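Local coordinates for glucokinase (PDB 3VGL), which probably catalyses the ATP-dependent phosphorylation of D-glucose to glucose 6-phosphate, as a glucokinase of the ROK family, at residues Glu38-Ala43 / Ile81-Glu86; Tyr114-Gly119 / Ala306-Arg311; Gly136-Ile139 / Leu144-Gly147; Lys275-Trp280 / Pro288-Leu293. One frame throughout, in Å; residues are numbered along the deposited sequence.

Contact 1: Glu38-Ala43 / Ile81-Glu86; sequences EGIVDA and IDWRHE
Ile40 of helix 37-52 packs against Ile81 and Trp83 in the turn that links the strand 67-68/75-77 hairpin to helix 88-96, a small apolar interface in this ROK-family enzyme of the actin-like ATPase clan. At its CB the side chain of Ile40 forks. The CG2 branch, anti to the backbone N, runs to the Trp83 indole, reaching CZ2 at 3.9 Å on an oblique approach. The other branch leaves through CG1 and stays extended (chi2 163°), which carries its CD1 to within 3.4 Å of Ile81 CG2, closer than carbon pairs usually pack. That same CG2 of Ile81 rests 3.6 Å above the Trp83 ring plane, over its centre, and so meets the indole as well as the tip of Ile40. An inverse gamma turn centred on Asp82 separates the two residues, Trp83 N bonding to Ile81 O at 2.9 Å, and the indole lies over the Ile81 methyl. Beyond it, Val41 CG2 lies 4.2 Å from OE1 of Glu86, which with His85 forms a G1 bulge facing Val75. Ile81 follows Asn80 of the glucose pocket, and its side chain is about 7 Å from the bound sugar. Arg84 NH1 donates to the carbonyl O of Trp83, the residue before it, at 2.8 Å from above the carbonyl plane.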
# COMPACT_ATOMS: atom_id res chain seq x y z
N GLU A 38 -24.01 -11.10 27.82
CA GLU A 38 -24.80 -11.23 29.04
C GLU A 38 -24.13 -10.50 30.22
O GLU A 38 -24.80 -9.82 31.01
CB GLU A 38 -25.07 -12.72 29.37
CG GLU A 38 -25.88 -13.48 28.30
CD GLU A 38 -25.14 -13.71 26.96
OE1 GLU A 38 -23.88 -13.72 26.90
OE2 GLU A 38 -25.85 -13.89 25.93
N GLY A 39 -22.81 -10.64 30.32
CA GLY A 39 -22.04 -9.92 31.32
C GLY A 39 -22.11 -8.42 31.11
O GLY A 39 -22.16 -7.66 32.08
N ILE A 40 -22.14 -7.99 29.85
CA ILE A 40 -22.30 -6.56 29.53
C ILE A 40 -23.66 -6.02 30.00
O ILE A 40 -23.73 -4.93 30.55
CB ILE A 40 -22.06 -6.25 28.02
CG1 ILE A 40 -20.59 -6.45 27.68
CG2 ILE A 40 -22.53 -4.81 27.67
CD1 ILE A 40 -20.30 -6.56 26.18
N VAL A 41 -24.73 -6.78 29.79
CA VAL A 41 -26.03 -6.32 30.30
C VAL A 41 -26.00 -6.17 31.83
O VAL A 41 -26.48 -5.17 32.35
CB VAL A 41 -27.22 -7.19 29.82
CG1 VAL A 41 -28.55 -6.72 30.46
CG2 VAL A 41 -27.34 -7.16 28.29
N ASP A 42 -25.40 -7.14 32.53
CA ASP A 42 -25.22 -7.04 33.98
C ASP A 42 -24.47 -5.77 34.37
O ASP A 42 -24.88 -5.07 35.29
CB ASP A 42 -24.46 -8.25 34.54
CG ASP A 42 -25.29 -9.54 34.53
OD1 ASP A 42 -26.52 -9.50 34.36
OD2 ASP A 42 -24.67 -10.60 34.72
N ALA A 43 -23.36 -5.48 33.67
CA ALA A 43 -22.53 -4.31 33.93
C ALA A 43 -23.27 -3.01 33.64
O ALA A 43 -23.09 -2.02 34.36
CB ALA A 43 -21.24 -4.38 33.12
N ILE A 81 -16.33 -5.98 20.45
CA ILE A 81 -17.22 -6.46 21.51
C ILE A 81 -18.04 -7.59 20.87
O ILE A 81 -18.39 -7.51 19.70
CB ILE A 81 -18.16 -5.32 22.01
CG1 ILE A 81 -17.35 -4.23 22.72
CG2 ILE A 81 -19.25 -5.87 22.98
CD1 ILE A 81 -18.14 -2.98 22.95
N ASP A 82 -18.42 -8.60 21.64
CA ASP A 82 -19.17 -9.73 21.07
C ASP A 82 -20.69 -9.45 20.98
O ASP A 82 -21.51 -9.98 21.75
CB ASP A 82 -18.85 -11.02 21.82
CG ASP A 82 -19.39 -12.27 21.12
OD1 ASP A 82 -19.56 -12.27 19.87
OD2 ASP A 82 -19.63 -13.26 21.83
N TRP A 83 -21.03 -8.59 20.03
CA TRP A 83 -22.42 -8.23 19.75
C TRP A 83 -22.73 -8.59 18.29
O TRP A 83 -22.04 -8.14 17.38
CB TRP A 83 -22.63 -6.73 19.94
CG TRP A 83 -22.85 -6.21 21.36
CD1 TRP A 83 -23.48 -6.85 22.40
CD2 TRP A 83 -22.51 -4.90 21.85
NE1 TRP A 83 -23.54 -6.02 23.51
CE2 TRP A 83 -22.95 -4.82 23.20
CE3 TRP A 83 -21.86 -3.79 21.29
CZ2 TRP A 83 -22.75 -3.67 23.99
CZ3 TRP A 83 -21.68 -2.64 22.08
CH2 TRP A 83 -22.12 -2.60 23.41
N ARG A 84 -23.77 -9.40 18.08
CA ARG A 84 -24.27 -9.64 16.73
C ARG A 84 -25.79 -9.60 16.83
O ARG A 84 -26.39 -10.47 17.45
CB ARG A 84 -23.81 -11.01 16.19
CG ARG A 84 -22.30 -11.14 15.91
CD ARG A 84 -21.86 -10.30 14.72
NE ARG A 84 -20.45 -10.46 14.41
CZ ARG A 84 -19.47 -9.76 14.97
NH1 ARG A 84 -19.73 -8.87 15.92
NH2 ARG A 84 -18.21 -9.98 14.60
N HIS A 85 -26.40 -8.59 16.19
CA HIS A 85 -27.86 -8.38 16.24
C HIS A 85 -28.36 -8.42 17.69
O HIS A 85 -29.34 -9.11 18.03
CB HIS A 85 -28.60 -9.39 15.33
CG HIS A 85 -28.46 -9.13 13.86
ND1 HIS A 85 -29.21 -9.81 12.92
CD2 HIS A 85 -27.67 -8.28 13.16
CE1 HIS A 85 -28.88 -9.40 11.71
NE2 HIS A 85 -27.96 -8.46 11.83
N GLU A 86 -27.68 -7.66 18.54
CA GLU A 86 -27.98 -7.62 19.97
C GLU A 86 -29.11 -6.63 20.33
O GLU A 86 -28.94 -5.42 20.18
CB GLU A 86 -26.70 -7.28 20.75
CG GLU A 86 -26.87 -7.05 22.27
CD GLU A 86 -27.01 -8.36 23.06
OE1 GLU A 86 -27.13 -8.30 24.30
OE2 GLU A 86 -27.00 -9.44 22.43

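Contact 2: Tyr114-Gly119 / Ala306-Arg311; sequences YRFGAG and AADLAR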
# COMPACT_ATOMS: atom_id res chain seq x y z
N TYR A 114 -21.56 18.70 19.90
CA TYR A 114 -22.35 19.67 19.14
C TYR A 114 -23.21 20.52 20.10
O TYR A 114 -23.28 21.76 19.99
CB TYR A 114 -23.22 18.95 18.10
CG TYR A 114 -24.22 19.87 17.47
CD1 TYR A 114 -23.81 20.89 16.60
CD2 TYR A 114 -25.57 19.75 17.77
CE1 TYR A 114 -24.74 21.76 16.04
CE2 TYR A 114 -26.50 20.61 17.22
CZ TYR A 114 -26.08 21.61 16.35
OH TYR A 114 -27.02 22.46 15.82
N ARG A 115 -23.84 19.85 21.05
CA ARG A 115 -24.73 20.52 22.00
C ARG A 115 -24.01 21.29 23.11
O ARG A 115 -24.43 22.40 23.49
CB ARG A 115 -25.69 19.50 22.63
CG ARG A 115 -26.68 18.83 21.68
CD ARG A 115 -27.76 19.78 21.18
NE ARG A 115 -28.21 20.68 22.24
CZ ARG A 115 -29.18 20.41 23.10
NH1 ARG A 115 -29.84 19.25 23.06
NH2 ARG A 115 -29.47 21.31 24.02
N PHE A 116 -22.94 20.71 23.65
CA PHE A 116 -22.37 21.16 24.93
C PHE A 116 -20.87 21.38 24.87
O PHE A 116 -20.27 21.80 25.87
CB PHE A 116 -22.71 20.16 26.05
CG PHE A 116 -24.16 19.77 26.12
CD1 PHE A 116 -25.15 20.71 26.44
CD2 PHE A 116 -24.55 18.44 25.90
CE1 PHE A 116 -26.50 20.34 26.51
CE2 PHE A 116 -25.90 18.07 25.97
CZ PHE A 116 -26.87 19.02 26.27
N GLY A 117 -20.26 21.13 23.71
CA GLY A 117 -18.81 21.17 23.61
C GLY A 117 -18.26 21.97 22.44
O GLY A 117 -18.73 23.08 22.15
N ALA A 118 -17.28 21.38 21.77
CA ALA A 118 -16.50 22.08 20.74
C ALA A 118 -17.28 22.36 19.46
O ALA A 118 -16.83 23.14 18.61
CB ALA A 118 -15.19 21.30 20.43
N GLY A 119 -18.45 21.72 19.30
CA GLY A 119 -19.27 21.90 18.10
C GLY A 119 -20.32 23.00 18.22
O GLY A 119 -21.02 23.30 17.25
N ALA A 306 -25.22 10.62 24.76
CA ALA A 306 -26.20 9.54 24.88
C ALA A 306 -27.32 9.90 25.86
O ALA A 306 -28.49 9.65 25.56
CB ALA A 306 -25.52 8.24 25.30
N ALA A 307 -26.96 10.51 26.98
CA ALA A 307 -27.94 11.02 27.96
C ALA A 307 -28.87 12.02 27.28
O ALA A 307 -30.09 11.96 27.46
CB ALA A 307 -27.23 11.68 29.14
N ASP A 308 -28.30 12.93 26.49
CA ASP A 308 -29.13 13.95 25.88
C ASP A 308 -30.01 13.36 24.78
O ASP A 308 -31.14 13.79 24.61
CB ASP A 308 -28.31 15.13 25.36
CG ASP A 308 -29.17 16.32 25.01
OD1 ASP A 308 -29.72 16.99 25.93
OD2 ASP A 308 -29.33 16.59 23.82
N LEU A 309 -29.49 12.38 24.03
CA LEU A 309 -30.29 11.72 23.01
C LEU A 309 -31.47 10.93 23.62
O LEU A 309 -32.51 10.77 22.99
CB LEU A 309 -29.42 10.84 22.08
CG LEU A 309 -28.52 11.63 21.11
CD1 LEU A 309 -27.43 10.73 20.53
CD2 LEU A 309 -29.30 12.29 19.97
N ALA A 310 -31.30 10.46 24.86
CA ALA A 310 -32.39 9.79 25.57
C ALA A 310 -33.49 10.79 25.92
O ALA A 310 -34.67 10.46 25.84
CB ALA A 310 -31.87 9.10 26.84
N ARG A 311 -33.08 12.00 26.28
CA ARG A 311 -34.00 13.07 26.71
C ARG A 311 -34.85 13.57 25.54
O ARG A 311 -35.99 13.99 25.74
CB ARG A 311 -33.21 14.22 27.32
CG ARG A 311 -34.01 15.33 27.98
CD ARG A 311 -33.18 15.94 29.12
NE ARG A 311 -31.80 16.12 28.68
CZ ARG A 311 -30.73 15.98 29.46
NH1 ARG A 311 -30.86 15.66 30.76
NH2 ARG A 311 -29.52 16.14 28.92
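With its CG swung anti to the backbone N (chi1 -167°), Asp308 holds its carboxylate out from helix 301-311 toward Arg115 and Phe116, in the last turn of helix 105-116. Arg115 comes to meet it by folding at chi2 and chi3, a double bend that brings one face of the guanidinium under the Phe116 ring, CZ 4.1 Å above its plane and over its centre. The salt bridge runs from Arg115 NH1 to Asp308 OD2 at 2.8 Å, but the two flat groups are turned 72° apart and the oxygen approaches the guanidinium obliquely, so this is a single-point contact and not a side-by-side pairing. OD1 of Asp308 is engaged differently: Arg311 NH2, one helical turn later, donates to its anti lone pair at 3.1 Å, with the oxygen close to the guanidinium plane. The same OD1 lies near the plane of the Phe116 ring at its edge, 3.5 Å from CZ, while ring and carboxylate stand at 90° to each other. A leucine in place of Asp308 would probably leave Arg115 and Arg311 without their shared countercharge in a buried position. Trp111 NE1, from helix 105-116, also bonds to Asp308 OD2. Arg311 in turn reaches the backbone oxygens of Gly2 and Val19, so the network ties the end of helix 105-116, through helix 301-311, to the region of strands 3-9 and 13-19.

Contact 3: Gly136-Ile139 / Leu144-Gly147; sequences GGII and LRRG. With NA (sodium ion), chain C.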
# COMPACT_ATOMS: atom_id res chain seq x y z
N GLY A 136 -16.86 7.34 14.40
CA GLY A 136 -17.21 8.61 13.77
C GLY A 136 -18.60 9.10 14.15
O GLY A 136 -19.45 8.33 14.60
N GLY A 137 -18.83 10.39 13.93
CA GLY A 137 -20.16 10.97 14.12
C GLY A 137 -20.30 12.14 13.18
O GLY A 137 -19.36 12.91 12.97
N ILE A 138 -21.49 12.28 12.61
CA ILE A 138 -21.75 13.26 11.55
C ILE A 138 -22.86 14.21 12.00
O ILE A 138 -23.98 13.79 12.28
CB ILE A 138 -22.23 12.56 10.26
CG1 ILE A 138 -21.16 11.63 9.70
CG2 ILE A 138 -22.61 13.60 9.17
CD1 ILE A 138 -21.73 10.63 8.75
N ILE A 139 -22.54 15.50 12.05
CA ILE A 139 -23.56 16.55 12.19
C ILE A 139 -23.56 17.32 10.86
O ILE A 139 -22.54 17.92 10.48
CB ILE A 139 -23.27 17.52 13.33
CG1 ILE A 139 -23.10 16.82 14.68
CG2 ILE A 139 -24.36 18.62 13.38
CD1 ILE A 139 -24.32 16.10 15.20
N LEU A 144 -27.80 15.20 13.71
CA LEU A 144 -27.04 13.95 13.67
C LEU A 144 -27.52 13.09 12.49
O LEU A 144 -28.73 12.92 12.29
CB LEU A 144 -27.22 13.21 15.01
CG LEU A 144 -26.43 11.93 15.23
CD1 LEU A 144 -24.91 12.17 15.21
CD2 LEU A 144 -26.87 11.29 16.56
N ARG A 145 -26.57 12.57 11.70
CA ARG A 145 -26.92 11.77 10.54
C ARG A 145 -26.46 10.33 10.69
O ARG A 145 -25.27 10.03 10.69
CB ARG A 145 -26.31 12.36 9.26
CG ARG A 145 -26.60 13.84 9.04
CD ARG A 145 -28.08 14.11 8.81
NE ARG A 145 -28.32 15.54 8.68
CZ ARG A 145 -29.46 16.07 8.23
NH1 ARG A 145 -30.45 15.30 7.82
NH2 ARG A 145 -29.58 17.39 8.16
N ARG A 146 -27.44 9.43 10.79
CA ARG A 146 -27.19 8.01 11.03
C ARG A 146 -27.27 7.17 9.75
O ARG A 146 -26.94 5.99 9.76
CB ARG A 146 -28.16 7.48 12.10
CG ARG A 146 -28.09 8.23 13.43
CD ARG A 146 -29.27 7.80 14.28
NE ARG A 146 -29.48 8.62 15.47
CZ ARG A 146 -30.14 9.77 15.51
NH1 ARG A 146 -30.65 10.30 14.39
NH2 ARG A 146 -30.29 10.40 16.67
N GLY A 147 -27.73 7.78 8.66
CA GLY A 147 -27.89 7.10 7.38
C GLY A 147 -29.16 6.27 7.26
O GLY A 147 -29.94 6.19 8.22
NA NA C . -20.65 6.42 14.54
O HOH W 1 -18.69 5.03 14.80
O HOH W 2 -23.26 10.04 12.67
O HOH W 3 -21.75 4.46 13.56
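Ile139 and Leu144 form an antiparallel, non-hydrogen-bonded pair with CA atoms 4.6 Å apart; one step on, Ile138 and Arg145 have CA atoms 5.5 Å apart and share one direct bond, Arg145 N to Ile138 O at 2.9 Å. Leu144 CA adds a CA-H...O contact to the same oxygen. The return link is made by a water, which accepts from Ile138 N and donates to Arg145 O, so solvent replaces a direct bond where the ladder opens. On one face, Ile139 CD1 meets Leu144 CD1 at 4.0 Å; Leu144, with CG anti to its own N (chi1 -175°), also lays CD1 close to Ile138 O. Across the other side, the CG2 of Ile138 touches the CB of Arg145 at 3.9 Å, the two side chains crossing at about a right angle; the guanidinium runs on to Ile140 O, near Arg145 of a neighbouring subunit. Earlier in the same strand, Gly136 O binds sodium at 2.3 Å, alongside two waters, Asn104 OD1 and Asn107 OD1. These ligands are all uncharged oxygens, as suits a monovalent ion, and they join strand 134-140 to Asn104, itself part of the glucose pocket.

Contact 4: Lys275-Trp280 / Pro288-Leu293; sequences KSFRRW and PHAQVL
The last turns of helix 267-280 run beside the chain entering strand 291-294, nearest at Arg278 and His289, whose CA atoms are 7.6 Å apart, and at Phe277 and Val292. At the exposed border the guanidinium of Arg278 lies flat on the His289 imidazole, planes 10° apart and centres separated by 3.5 Å, with NH1 over the ring. Their nitrogens come close but at poor angles, so the contact is a face-to-face stack without hydrogen bonding. His289 takes the less usual chi1 of 54°, its CG between the backbone N and carbonyl carbon, while Arg278 bends at chi2 and chi3 to bring its end over the ring. Deeper in, Phe277 sets CD2 against Val292 CG2 at 3.5 Å and CE2 near Ala290 O at 3.6 Å. An alanine in place of Phe277 would probably open a gap beside Val292 and Ala290 and deprive Phe256 of its aromatic neighbour. Leu244 and Ala248 of helix 227-251 also touch the Phe277 ring. Such apolar seating of a connecting helix on its sheet is characteristic of a beta-alpha-beta crossover, here strand 255-259, helix 267-280 and the parallel strand 291-294.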
# COMPACT_ATOMS: atom_id res chain seq x y z
N LYS A 275 -1.41 19.43 12.86
CA LYS A 275 -0.29 19.68 11.95
C LYS A 275 -0.30 18.65 10.81
O LYS A 275 -0.12 18.99 9.64
CB LYS A 275 1.04 19.67 12.71
CG LYS A 275 1.30 20.95 13.52
CD LYS A 275 2.48 20.77 14.44
CE LYS A 275 2.88 22.11 15.04
NZ LYS A 275 3.84 21.90 16.16
N SER A 276 -0.55 17.40 11.15
CA SER A 276 -0.65 16.36 10.13
C SER A 276 -1.81 16.60 9.15
O SER A 276 -1.65 16.48 7.93
CB SER A 276 -0.84 15.01 10.81
OG SER A 276 -1.00 14.02 9.81
N PHE A 277 -2.98 16.94 9.68
CA PHE A 277 -4.14 17.32 8.88
C PHE A 277 -3.76 18.39 7.86
O PHE A 277 -4.03 18.24 6.67
CB PHE A 277 -5.26 17.84 9.79
CG PHE A 277 -6.38 18.52 9.05
CD1 PHE A 277 -7.25 17.78 8.25
CD2 PHE A 277 -6.58 19.89 9.17
CE1 PHE A 277 -8.29 18.39 7.56
CE2 PHE A 277 -7.63 20.51 8.47
CZ PHE A 277 -8.48 19.76 7.68
N ARG A 278 -3.11 19.46 8.32
CA ARG A 278 -2.72 20.53 7.42
C ARG A 278 -1.72 20.10 6.35
O ARG A 278 -1.77 20.60 5.22
CB ARG A 278 -2.22 21.76 8.18
CG ARG A 278 -3.30 22.46 8.99
CD ARG A 278 -4.45 23.04 8.14
NE ARG A 278 -3.94 23.93 7.08
CZ ARG A 278 -3.63 25.21 7.26
NH1 ARG A 278 -3.79 25.78 8.44
NH2 ARG A 278 -3.17 25.92 6.23
N ARG A 279 -0.83 19.15 6.68
CA ARG A 279 0.11 18.62 5.68
C ARG A 279 -0.58 17.80 4.61
O ARG A 279 -0.19 17.87 3.45
CB ARG A 279 1.23 17.81 6.33
CG ARG A 279 2.30 18.71 6.93
CD ARG A 279 3.53 17.93 7.33
NE ARG A 279 3.45 17.60 8.75
CZ ARG A 279 3.03 16.43 9.21
NH1 ARG A 279 2.68 15.47 8.37
NH2 ARG A 279 2.97 16.24 10.51
N TRP A 280 -1.61 17.06 4.99
CA TRP A 280 -2.29 16.17 4.05
C TRP A 280 -3.44 16.79 3.27
O TRP A 280 -3.84 16.26 2.25
CB TRP A 280 -2.79 14.91 4.77
CG TRP A 280 -1.72 14.01 5.26
CD1 TRP A 280 -1.33 13.82 6.56
CD2 TRP A 280 -0.90 13.14 4.47
NE1 TRP A 280 -0.31 12.90 6.62
CE2 TRP A 280 -0.03 12.47 5.35
CE3 TRP A 280 -0.80 12.89 3.09
CZ2 TRP A 280 0.92 11.54 4.90
CZ3 TRP A 280 0.14 11.98 2.66
CH2 TRP A 280 0.99 11.31 3.56
N PRO A 288 -9.93 26.39 1.80
CA PRO A 288 -9.90 26.66 3.23
C PRO A 288 -9.74 25.40 4.10
O PRO A 288 -10.03 24.29 3.66
CB PRO A 288 -11.27 27.31 3.50
CG PRO A 288 -11.87 27.59 2.17
CD PRO A 288 -11.28 26.57 1.25
N HIS A 289 -9.28 25.61 5.31
CA HIS A 289 -9.09 24.48 6.23
C HIS A 289 -10.07 24.51 7.40
O HIS A 289 -10.32 25.56 8.01
CB HIS A 289 -7.66 24.42 6.75
CG HIS A 289 -7.19 25.70 7.37
ND1 HIS A 289 -6.53 26.67 6.66
CD2 HIS A 289 -7.31 26.17 8.64
CE1 HIS A 289 -6.26 27.69 7.46
NE2 HIS A 289 -6.72 27.41 8.66
N ALA A 290 -10.59 23.35 7.75
CA ALA A 290 -11.41 23.19 8.95
C ALA A 290 -10.57 23.38 10.20
O ALA A 290 -9.35 23.22 10.16
CB ALA A 290 -12.00 21.79 8.97
N GLN A 291 -11.24 23.72 11.30
CA GLN A 291 -10.62 23.64 12.61
C GLN A 291 -10.48 22.18 13.00
O GLN A 291 -11.26 21.32 12.54
CB GLN A 291 -11.48 24.34 13.66
CG GLN A 291 -11.62 25.83 13.38
CD GLN A 291 -12.56 26.48 14.35
OE1 GLN A 291 -12.30 26.51 15.54
NE2 GLN A 291 -13.67 27.01 13.84
N VAL A 292 -9.47 21.91 13.81
CA VAL A 292 -9.27 20.58 14.40
C VAL A 292 -9.22 20.80 15.90
O VAL A 292 -8.29 21.45 16.41
CB VAL A 292 -7.97 19.89 13.91
CG1 VAL A 292 -7.86 18.50 14.56
CG2 VAL A 292 -7.99 19.71 12.39
N LEU A 293 -10.22 20.27 16.60
CA LEU A 293 -10.44 20.61 18.02
C LEU A 293 -10.52 19.38 18.89
O LEU A 293 -11.06 18.36 18.48
CB LEU A 293 -11.74 21.40 18.19
CG LEU A 293 -11.87 22.67 17.33
CD1 LEU A 293 -13.28 23.21 17.43
CD2 LEU A 293 -10.84 23.70 17.77

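From the N terminus, contact 1 comes first, closing a loop of 37 residues between helix 37-52 and the turn before helix 88-96, and it is complete before any other opens. Contact 2 then opens at the end of helix 105-116 and closes only at the C-terminal helix 301-311. Nested inside that long loop, one after the other, are contact 3, a short hairpin, and contact 4, a crossover; they reach opposite outer strands of one five-stranded sheet. Contact 2 touches both: Leu309 CD1 packs on Leu144 CD2 at 4.0 Å, and Ala118 O meets Leu293 CD1 at 3.7 Å. Contact 1 stays apart, its centre about 37 Å from that of contact 4.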